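Local coordinates for putative mandelate racemase (Salmonella typhimurium, PDB 2O56), which belongs to the mandelate racemase branch of the enolase superfamily, binds magnesium and probably acts as a hydro-lyase, although its substrate is not established, at residues A64-M69 with E75-K80; E128-Y133 with M337-P342; G327-A332 with Q360-N365. One frame throughout, in Å; residues are numbered along the deposited sequence. Where two conformers were deposited one is given.

Contact 1. Residues A64-M69 with E75-K80; sequences AIIIGM and EAIWEK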
loop_
_atom_site.group_PDB
_atom_site.type_symbol
_atom_site.label_atom_id
_atom_site.label_comp_id
_atom_site.label_asym_id
_atom_site.label_seq_id
_atom_site.Cartn_x
_atom_site.Cartn_y
_atom_site.Cartn_z
ATOM N N ALA A 64 2.876 12.142 -43.797
ATOM C CA ALA A 64 3.855 13.186 -44.108
ATOM C C ALA A 64 5.205 12.950 -43.477
ATOM O O ALA A 64 6.221 13.315 -44.057
ATOM C CB ALA A 64 3.332 14.564 -43.720
ATOM N N ILE A 65 5.235 12.344 -42.293
ATOM C CA ILE A 65 6.493 12.232 -41.557
ATOM C C ILE A 65 7.297 10.974 -41.876
ATOM O O ILE A 65 8.471 10.884 -41.510
ATOM C CB ILE A 65 6.357 12.483 -40.019
ATOM C CG1 ILE A 65 5.751 11.289 -39.303
ATOM C CG2 ILE A 65 5.539 13.742 -39.747
ATOM C CD1 ILE A 65 6.078 11.256 -37.812
ATOM N N ILE A 66 6.675 10.029 -42.588
ATOM C CA ILE A 66 7.345 8.790 -42.963
ATOM C C ILE A 66 7.774 8.668 -44.450
ATOM O O ILE A 66 8.465 7.720 -44.823
ATOM C CB ILE A 66 6.502 7.565 -42.552
ATOM C CG1 ILE A 66 5.335 7.376 -43.514
ATOM C CG2 ILE A 66 6.055 7.713 -41.080
ATOM C CD1 ILE A 66 4.471 6.202 -43.222
ATOM N N ILE A 67 7.352 9.606 -45.290
ATOM C CA ILE A 67 7.756 9.626 -46.700
ATOM C C ILE A 67 9.278 9.691 -46.707
ATOM O O ILE A 67 9.851 10.475 -45.962
ATOM C CB ILE A 67 7.193 10.884 -47.427
ATOM C CG1 ILE A 67 5.664 10.961 -47.297
ATOM C CG2 ILE A 67 7.617 10.907 -48.873
ATOM C CD1 ILE A 67 4.937 9.783 -47.917
ATOM N N GLY A 68 9.932 8.850 -47.506
ATOM C CA GLY A 68 11.396 8.881 -47.591
ATOM C C GLY A 68 12.061 7.912 -46.632
ATOM O O GLY A 68 13.247 7.656 -46.762
ATOM N N MET A 69 11.308 7.364 -45.669
ATOM C CA MET A 69 11.884 6.438 -44.683
ATOM C C MET A 69 11.928 5.026 -45.254
ATOM O O MET A 69 11.161 4.694 -46.142
ATOM C CB MET A 69 11.106 6.447 -43.350
ATOM C CG MET A 69 11.078 7.805 -42.652
ATOM S SD MET A 69 10.373 7.810 -40.985
ATOM C CE MET A 69 11.777 7.145 -40.051
ATOM N N GLU A 75 10.111 -0.531 -36.032
ATOM C CA GLU A 75 10.336 -0.138 -34.629
ATOM C C GLU A 75 10.651 1.348 -34.553
ATOM O O GLU A 75 10.085 2.081 -33.744
ATOM C CB GLU A 75 11.491 -0.932 -34.002
ATOM C CG GLU A 75 11.164 -2.402 -33.634
ATOM C CD GLU A 75 10.304 -2.568 -32.376
ATOM O OE1 GLU A 75 10.152 -1.613 -31.604
ATOM O OE2 GLU A 75 9.767 -3.674 -32.144
ATOM N N ALA A 76 11.555 1.790 -35.417
ATOM C CA ALA A 76 11.942 3.201 -35.466
ATOM C C ALA A 76 10.791 4.089 -35.912
ATOM O O ALA A 76 10.644 5.191 -35.412
ATOM C CB ALA A 76 13.153 3.388 -36.375
ATOM N N ILE A 77 9.972 3.612 -36.845
ATOM C CA ILE A 77 8.875 4.424 -37.340
ATOM C C ILE A 77 7.801 4.532 -36.240
ATOM O O ILE A 77 7.266 5.607 -36.006
ATOM C CB ILE A 77 8.292 3.876 -38.671
ATOM C CG1 ILE A 77 9.217 4.225 -39.840
ATOM C CG2 ILE A 77 6.873 4.409 -38.935
ATOM C CD1 ILE A 77 9.170 3.230 -40.992
ATOM N N TRP A 78 7.521 3.424 -35.553
ATOM C CA TRP A 78 6.553 3.446 -34.444
ATOM C C TRP A 78 6.963 4.484 -33.381
ATOM O O TRP A 78 6.172 5.331 -32.969
ATOM C CB TRP A 78 6.385 2.053 -33.822
ATOM C CG TRP A 78 5.032 1.922 -33.120
ATOM C CD1 TRP A 78 3.879 1.460 -33.656
ATOM C CD2 TRP A 78 4.712 2.346 -31.786
ATOM N NE1 TRP A 78 2.855 1.518 -32.733
ATOM C CE2 TRP A 78 3.339 2.051 -31.567
ATOM C CE3 TRP A 78 5.453 2.901 -30.746
ATOM C CZ2 TRP A 78 2.687 2.338 -30.355
ATOM C CZ3 TRP A 78 4.801 3.170 -29.528
ATOM C CH2 TRP A 78 3.442 2.884 -29.347
ATOM N N GLU A 79 8.224 4.445 -32.980
ATOM C CA GLU A 79 8.704 5.326 -31.930
ATOM C C GLU A 79 8.792 6.781 -32.411
ATOM O O GLU A 79 8.669 7.700 -31.618
ATOM C CB GLU A 79 10.065 4.831 -31.414
ATOM C CG GLU A 79 10.631 5.624 -30.233
ATOM C CD GLU A 79 10.165 5.127 -28.862
ATOM O OE1 GLU A 79 9.260 4.261 -28.783
ATOM O OE2 GLU A 79 10.726 5.604 -27.856
ATOM N N LYS A 80 9.008 6.994 -33.705
ATOM C CA LYS A 80 8.896 8.335 -34.264
ATOM C C LYS A 80 7.473 8.853 -34.187
ATOM O O LYS A 80 7.242 10.016 -33.854
ATOM C CB LYS A 80 9.375 8.366 -35.720
ATOM C CG LYS A 80 9.612 9.772 -36.255
ATOM C CD LYS A 80 9.947 9.721 -37.758
ATOM C CE LYS A 80 9.874 11.130 -38.361
ATOM N NZ LYS A 80 10.456 11.207 -39.728
#
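Ile65 opens the contact twice over, with its carbonyl and with its side chain, and both meet Lys80. Its O accepts a hydrogen bond of 2.7 Å from Lys80 NZ; the ammonium lies 17° from the carbonyl plane, with a C=O...N angle of 153°. Alongside this bond the two side chains run past each other in opposite directions, Ile65 CD1 lying 3.8 Å from Lys80 CE. Ile66 crosses Ile77 at about a right angle, methyl on methyl, CG2 to CG2 at 4.0 Å, while the chain turns back through a type II turn from Ile66 to Met69, closed by Met69 N on Ile66 O. Met69, bent at its last torsion (chi3 78°), sets CE 3.9 Å from Ile77 CG1 and SD 3.6 Å from Lys80 NZ. Behind the isoleucines, Ile102 and Leu106 of helix 93-114 close the apolar side, and Val50 of a third subunit packs on Ile65. The contact joins the end of helix 52-66 and the turn after it to helix 74-83 in the N-terminal capping domain: an extended lysine lays its methylenes along Ile65 and Met69 and delivers its charge to the C-terminal end of helix 52-66, whose partial negative charge may favour it.

Contact 2. Residues E128-Y133 with M337-P342; sequences EKIRTY and METAIP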
loop_
_atom_site.group_PDB
_atom_site.type_symbol
_atom_site.label_atom_id
_atom_site.label_comp_id
_atom_site.label_asym_id
_atom_site.label_seq_id
_atom_site.Cartn_x
_atom_site.Cartn_y
_atom_site.Cartn_z
ATOM N N GLU A 128 -3.017 -24.580 -35.015
ATOM C CA GLU A 128 -3.317 -24.911 -36.414
ATOM C C GLU A 128 -4.669 -24.361 -36.851
ATOM O O GLU A 128 -4.886 -24.102 -38.030
ATOM C CB GLU A 128 -3.288 -26.431 -36.646
ATOM C CG GLU A 128 -1.921 -27.089 -36.474
ATOM C CD GLU A 128 -0.898 -26.600 -37.485
ATOM O OE1 GLU A 128 -1.229 -26.533 -38.688
ATOM O OE2 GLU A 128 0.240 -26.287 -37.076
ATOM N N LYS A 129 -5.583 -24.209 -35.899
ATOM C CA LYS A 129 -6.902 -23.643 -36.175
ATOM C C LYS A 129 -7.210 -22.549 -35.151
ATOM O O LYS A 129 -6.659 -22.555 -34.043
ATOM C CB LYS A 129 -7.979 -24.736 -36.099
ATOM C CG LYS A 129 -8.034 -25.623 -37.326
ATOM C CD LYS A 129 -9.265 -26.514 -37.334
ATOM C CE LYS A 129 -9.143 -27.614 -38.382
ATOM N NZ LYS A 129 -8.661 -27.099 -39.692
ATOM N N ILE A 130 -8.103 -21.636 -35.521
ATOM C CA ILE A 130 -8.467 -20.513 -34.659
ATOM C C ILE A 130 -9.945 -20.583 -34.267
ATOM O O ILE A 130 -10.835 -20.320 -35.080
ATOM C CB ILE A 130 -8.140 -19.172 -35.337
ATOM C CG1 ILE A 130 -6.625 -18.976 -35.407
ATOM C CG2 ILE A 130 -8.746 -18.010 -34.575
ATOM C CD1 ILE A 130 -6.172 -18.201 -36.596
ATOM N N ARG A 131 -10.201 -20.944 -33.010
ATOM C CA ARG A 131 -11.575 -21.024 -32.472
ATOM C C ARG A 131 -12.319 -19.690 -32.525
ATOM O O ARG A 131 -11.747 -18.646 -32.216
ATOM C CB ARG A 131 -11.556 -21.527 -31.031
ATOM C CG ARG A 131 -12.952 -21.772 -30.467
ATOM C CD ARG A 131 -12.938 -22.060 -28.984
ATOM N NE ARG A 131 -14.307 -22.246 -28.480
ATOM C CZ ARG A 131 -14.657 -22.096 -27.209
ATOM N NH1 ARG A 131 -13.732 -21.757 -26.312
ATOM N NH2 ARG A 131 -15.925 -22.280 -26.839
ATOM N N THR A 132 -13.598 -19.723 -32.896
ATOM C CA THR A 132 -14.327 -18.487 -33.170
ATOM C C THR A 132 -15.635 -18.454 -32.388
ATOM O O THR A 132 -16.232 -19.499 -32.113
ATOM C CB THR A 132 -14.544 -18.302 -34.693
ATOM O OG1 THR A 132 -13.272 -18.342 -35.349
ATOM C CG2 THR A 132 -15.173 -16.993 -35.001
ATOM N N TYR A 133 -16.066 -17.262 -31.991
ATOM C CA TYR A 133 -17.433 -17.088 -31.514
ATOM C C TYR A 133 -18.288 -16.232 -32.441
ATOM O O TYR A 133 -17.768 -15.413 -33.198
ATOM C CB TYR A 133 -17.486 -16.587 -30.068
ATOM C CG TYR A 133 -17.004 -15.169 -29.788
ATOM C CD1 TYR A 133 -17.835 -14.067 -29.996
ATOM C CD2 TYR A 133 -15.736 -14.942 -29.259
ATOM C CE1 TYR A 133 -17.398 -12.755 -29.709
ATOM C CE2 TYR A 133 -15.289 -13.637 -28.964
ATOM C CZ TYR A 133 -16.137 -12.554 -29.186
ATOM O OH TYR A 133 -15.724 -11.265 -28.902
ATOM N N MET A 337 -1.870 -12.709 -35.787
ATOM C CA MET A 337 -1.453 -12.486 -34.402
ATOM C C MET A 337 -1.906 -13.677 -33.574
ATOM O O MET A 337 -1.136 -14.236 -32.808
ATOM C CB MET A 337 -2.087 -11.201 -33.857
ATOM C CG MET A 337 -1.560 -10.730 -32.460
ATOM S SD MET A 337 0.138 -10.133 -32.481
ATOM C CE MET A 337 -0.039 -8.593 -33.376
ATOM N N GLU A 338 -3.160 -14.060 -33.745
ATOM C CA GLU A 338 -3.745 -15.110 -32.922
ATOM C C GLU A 338 -3.116 -16.486 -33.201
ATOM O O GLU A 338 -3.222 -17.397 -32.385
ATOM C CB GLU A 338 -5.258 -15.137 -33.129
ATOM C CG GLU A 338 -5.935 -13.870 -32.605
ATOM C CD GLU A 338 -7.395 -13.746 -33.002
ATOM O OE1 GLU A 338 -7.751 -14.165 -34.121
ATOM O OE2 GLU A 338 -8.185 -13.197 -32.199
ATOM N N THR A 339 -2.456 -16.617 -34.352
ATOM C CA THR A 339 -1.773 -17.853 -34.725
ATOM C C THR A 339 -0.456 -17.985 -34.006
ATOM O O THR A 339 -0.090 -19.081 -33.576
ATOM C CB THR A 339 -1.539 -17.934 -36.266
ATOM O OG1 THR A 339 -2.798 -17.958 -36.925
ATOM C CG2 THR A 339 -0.775 -19.178 -36.665
ATOM N N ALA A 340 0.255 -16.857 -33.888
ATOM C CA ALA A 340 1.606 -16.842 -33.345
ATOM C C ALA A 340 1.681 -16.815 -31.809
ATOM O O ALA A 340 2.557 -17.454 -31.206
ATOM C CB ALA A 340 2.360 -15.640 -33.901
ATOM N N ILE A 341 0.814 -16.037 -31.175
ATOM C CA ILE A 341 0.942 -15.820 -29.725
ATOM C C ILE A 341 0.588 -17.085 -28.922
ATOM O O ILE A 341 -0.338 -17.825 -29.292
ATOM C CB ILE A 341 0.102 -14.605 -29.232
ATOM C CG1 ILE A 341 -1.381 -14.818 -29.541
ATOM C CG2 ILE A 341 0.584 -13.298 -29.878
ATOM C CD1 ILE A 341 -2.306 -13.854 -28.798
ATOM N N PRO A 342 1.333 -17.345 -27.821
ATOM C CA PRO A 342 0.998 -18.465 -26.928
ATOM C C PRO A 342 -0.316 -18.302 -26.183
ATOM O O PRO A 342 -0.969 -19.303 -25.891
ATOM C CB PRO A 342 2.187 -18.543 -25.950
ATOM C CG PRO A 342 2.933 -17.286 -26.110
ATOM C CD PRO A 342 2.552 -16.623 -27.403
#
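Strand 130-135 meets the last turn of helix 328-340 at one point, where the CA atoms of Ile130 and Thr339 come within 7.2 Å. Ile130 carries the strand's side of the contact and divides its two branches between two helix residues. With CG1 beside the backbone N (chi1 -70°), its CD1 is directed to Thr339 and lies 3.4 Å from OG1, a distance to be read with caution because Ile130 was deposited in two conformers. Its CG2 faces Glu338 at 4.0 Å from OE1. Both helix side chains cross the isoleucine at about a right angle, and both turn polar atoms to its methyl groups without bonding to this strand. Their hydrogen bonds go to other partners: Thr339 OG1 to the carbonyl of Leu335 one turn back in its own helix, and Glu338 OE1 to His347 ND1. Glu338 is extended beyond CG, which carries its buried carboxylate clear of the helix to that histidine. Its side chain is about 13 Å from the bound magnesium ion, well outside the first shell. Just beyond the helix end, Pro342 touches Glu79 of a second subunit. The contact joins a strand to a helix of the barrel-like C-terminal domain, as in the enolase superfamily: strand 130-135 lies between strands 347-350 and 372-373, Ile130 also packs on His347, Phe344 and Tyr373, and Met337 packs on helix 302-314.

Contact 3. Residues G327-A332 with Q360-N365; sequences GPISTA and QTCKYN
The first turn of helix 328-340, part of the barrel-like C-terminal domain, packs against the loop that follows helix 356-359. Gly327 holds the N-cap position and Pro328 begins the helix, its ring turned to the loop. Cys362 lies against that ring: SG is 3.7 Å from Pro328 CB and 3.8 Å from CG, and Cys362 CB is 3.8 Å from Pro328 CB. The thiol swings beside the backbone N of Cys362 (chi1 -71°), where it also comes 4.2 Å from Ile329 CG1. Thr361 crosses the proline at about a right angle, its OG1 in van der Waals contact with Pro328 CD at 3.5 Å. That hydroxyl sits between the backbone N and the carbonyl carbon (chi1 62°) and is hydrogen-bonded to the carbonyl of Asn358 in the preceding short helix. Around this patch, Gln383 packs on both Pro328 and Cys362, while Glu43 of strand 39-44 bonds the backbone N of Gly327 and of Ser330, tying the helix start to the N-terminal domain. A proline suits such a place: its amide nitrogen carries no hydrogen, and the first turn of a helix offers no carbonyl partner for one. Chemically the contact is buried and mostly apolar: the ring and Ile329 offer carbon to the loop's sulfur, CB and one hydroxyl oxygen, itself held by helix 356-359.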
loop_
_atom_site.group_PDB
_atom_site.type_symbol
_atom_site.label_atom_id
_atom_site.label_comp_id
_atom_site.label_asym_id
_atom_site.label_seq_id
_atom_site.Cartn_x
_atom_site.Cartn_y
_atom_site.Cartn_z
ATOM N N GLY A 327 -12.971 -4.370 -41.744
ATOM C CA GLY A 327 -13.020 -5.084 -43.018
ATOM C C GLY A 327 -12.175 -6.339 -43.019
ATOM O O GLY A 327 -11.594 -6.711 -41.997
ATOM N N PRO A 328 -12.099 -7.013 -44.171
ATOM C CA PRO A 328 -11.279 -8.227 -44.274
ATOM C C PRO A 328 -9.820 -8.062 -43.824
ATOM O O PRO A 328 -9.223 -9.018 -43.338
ATOM C CB PRO A 328 -11.359 -8.564 -45.764
ATOM C CG PRO A 328 -12.710 -8.023 -46.170
ATOM C CD PRO A 328 -12.792 -6.712 -45.441
ATOM N N ILE A 329 -9.265 -6.861 -43.963
ATOM C CA ILE A 329 -7.876 -6.620 -43.580
ATOM C C ILE A 329 -7.681 -6.788 -42.077
ATOM O O ILE A 329 -6.725 -7.437 -41.635
ATOM C CB ILE A 329 -7.356 -5.232 -44.071
ATOM C CG1 ILE A 329 -7.142 -5.284 -45.599
ATOM C CG2 ILE A 329 -6.049 -4.876 -43.390
ATOM C CD1 ILE A 329 -6.831 -3.913 -46.254
ATOM N N SER A 330 -8.600 -6.216 -41.310
ATOM C CA SER A 330 -8.680 -6.448 -39.865
ATOM C C SER A 330 -8.731 -7.942 -39.517
ATOM O O SER A 330 -7.998 -8.425 -38.655
ATOM C CB SER A 330 -9.892 -5.718 -39.282
ATOM O OG SER A 330 -9.702 -5.478 -37.899
ATOM N N THR A 331 -9.593 -8.684 -40.190
ATOM C CA THR A 331 -9.691 -10.111 -39.932
ATOM C C THR A 331 -8.367 -10.836 -40.177
ATOM O O THR A 331 -7.894 -11.582 -39.310
ATOM C CB THR A 331 -10.835 -10.741 -40.718
ATOM O OG1 THR A 331 -12.064 -10.284 -40.156
ATOM C CG2 THR A 331 -10.777 -12.282 -40.634
ATOM N N ALA A 332 -7.755 -10.568 -41.332
ATOM C CA ALA A 332 -6.465 -11.128 -41.694
ATOM C C ALA A 332 -5.411 -10.937 -40.615
ATOM O O ALA A 332 -4.783 -11.913 -40.178
ATOM C CB ALA A 332 -5.975 -10.524 -43.021
ATOM N N GLN A 360 -16.383 -8.304 -50.579
ATOM C CA GLN A 360 -16.100 -7.879 -51.946
ATOM C C GLN A 360 -15.146 -6.693 -52.005
ATOM O O GLN A 360 -14.617 -6.381 -53.063
ATOM C CB GLN A 360 -17.397 -7.599 -52.728
ATOM C CG GLN A 360 -17.937 -6.153 -52.627
ATOM C CD GLN A 360 -19.424 -6.006 -53.012
ATOM O OE1 GLN A 360 -20.019 -6.891 -53.638
ATOM N NE2 GLN A 360 -20.021 -4.875 -52.632
ATOM N N THR A 361 -14.916 -6.039 -50.868
ATOM C CA THR A 361 -13.958 -4.929 -50.809
ATOM C C THR A 361 -12.536 -5.407 -51.028
ATOM O O THR A 361 -11.690 -4.621 -51.453
ATOM C CB THR A 361 -14.029 -4.101 -49.480
ATOM O OG1 THR A 361 -13.712 -4.930 -48.355
ATOM C CG2 THR A 361 -15.401 -3.489 -49.282
ATOM N N CYS A 362 -12.281 -6.693 -50.768
ATOM C CA CYS A 362 -10.900 -7.207 -50.748
ATOM C C CYS A 362 -10.617 -8.350 -51.716
ATOM O O CYS A 362 -11.536 -9.012 -52.167
ATOM C CB CYS A 362 -10.454 -7.559 -49.322
ATOM S SG CYS A 362 -10.206 -6.074 -48.292
ATOM N N LYS A 363 -9.342 -8.568 -52.029
ATOM C CA LYS A 363 -8.944 -9.536 -53.057
ATOM C C LYS A 363 -9.235 -10.994 -52.714
ATOM O O LYS A 363 -9.578 -11.777 -53.604
ATOM C CB LYS A 363 -7.461 -9.367 -53.417
ATOM C CG LYS A 363 -7.117 -9.757 -54.842
ATOM C CD LYS A 363 -5.618 -9.758 -55.084
ATOM C CE LYS A 363 -5.177 -8.543 -55.902
ATOM N NZ LYS A 363 -5.296 -7.267 -55.140
ATOM N N TYR A 364 -9.092 -11.361 -51.437
ATOM C CA TYR A 364 -9.131 -12.763 -51.025
ATOM C C TYR A 364 -10.228 -12.994 -50.001
ATOM O O TYR A 364 -10.506 -12.127 -49.167
ATOM C CB TYR A 364 -7.773 -13.196 -50.455
ATOM C CG TYR A 364 -6.612 -12.927 -51.384
ATOM C CD1 TYR A 364 -6.370 -13.741 -52.494
ATOM C CD2 TYR A 364 -5.760 -11.852 -51.160
ATOM C CE1 TYR A 364 -5.303 -13.488 -53.351
ATOM C CE2 TYR A 364 -4.696 -11.586 -52.010
ATOM C CZ TYR A 364 -4.474 -12.409 -53.103
ATOM O OH TYR A 364 -3.416 -12.145 -53.940
ATOM N N ASN A 365 -10.873 -14.147 -50.063
ATOM C CA ASN A 365 -11.979 -14.423 -49.151
ATOM C C ASN A 365 -11.600 -15.518 -48.174
ATOM O O ASN A 365 -11.530 -16.690 -48.535
ATOM C CB ASN A 365 -13.270 -14.779 -49.907
ATOM C CG ASN A 365 -14.536 -14.509 -49.079
ATOM O OD1 ASN A 365 -14.473 -13.980 -47.966
ATOM N ND2 ASN A 365 -15.687 -14.887 -49.622
#

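The three contacts illustrate how chemistry follows place. Contacts 2 and 3 are buried and share helix 328-340, contact 3 at its first turn and contact 2 at its last; their centres are 18 Å apart, and their segments alternate along the chain. Both rely on van der Waals contact, with nearby hydroxyls or carboxylate bonded to third parties. Contact 1 is partly buried, in the N-terminal domain about 30 Å from contact 2 centre to centre, and joins two successive helices. It alone has a hydrogen bond from one segment to the other, supplied by a lysine. Contacts 1 and 2 both reach the second subunit, whereas contact 3 touches no other chain.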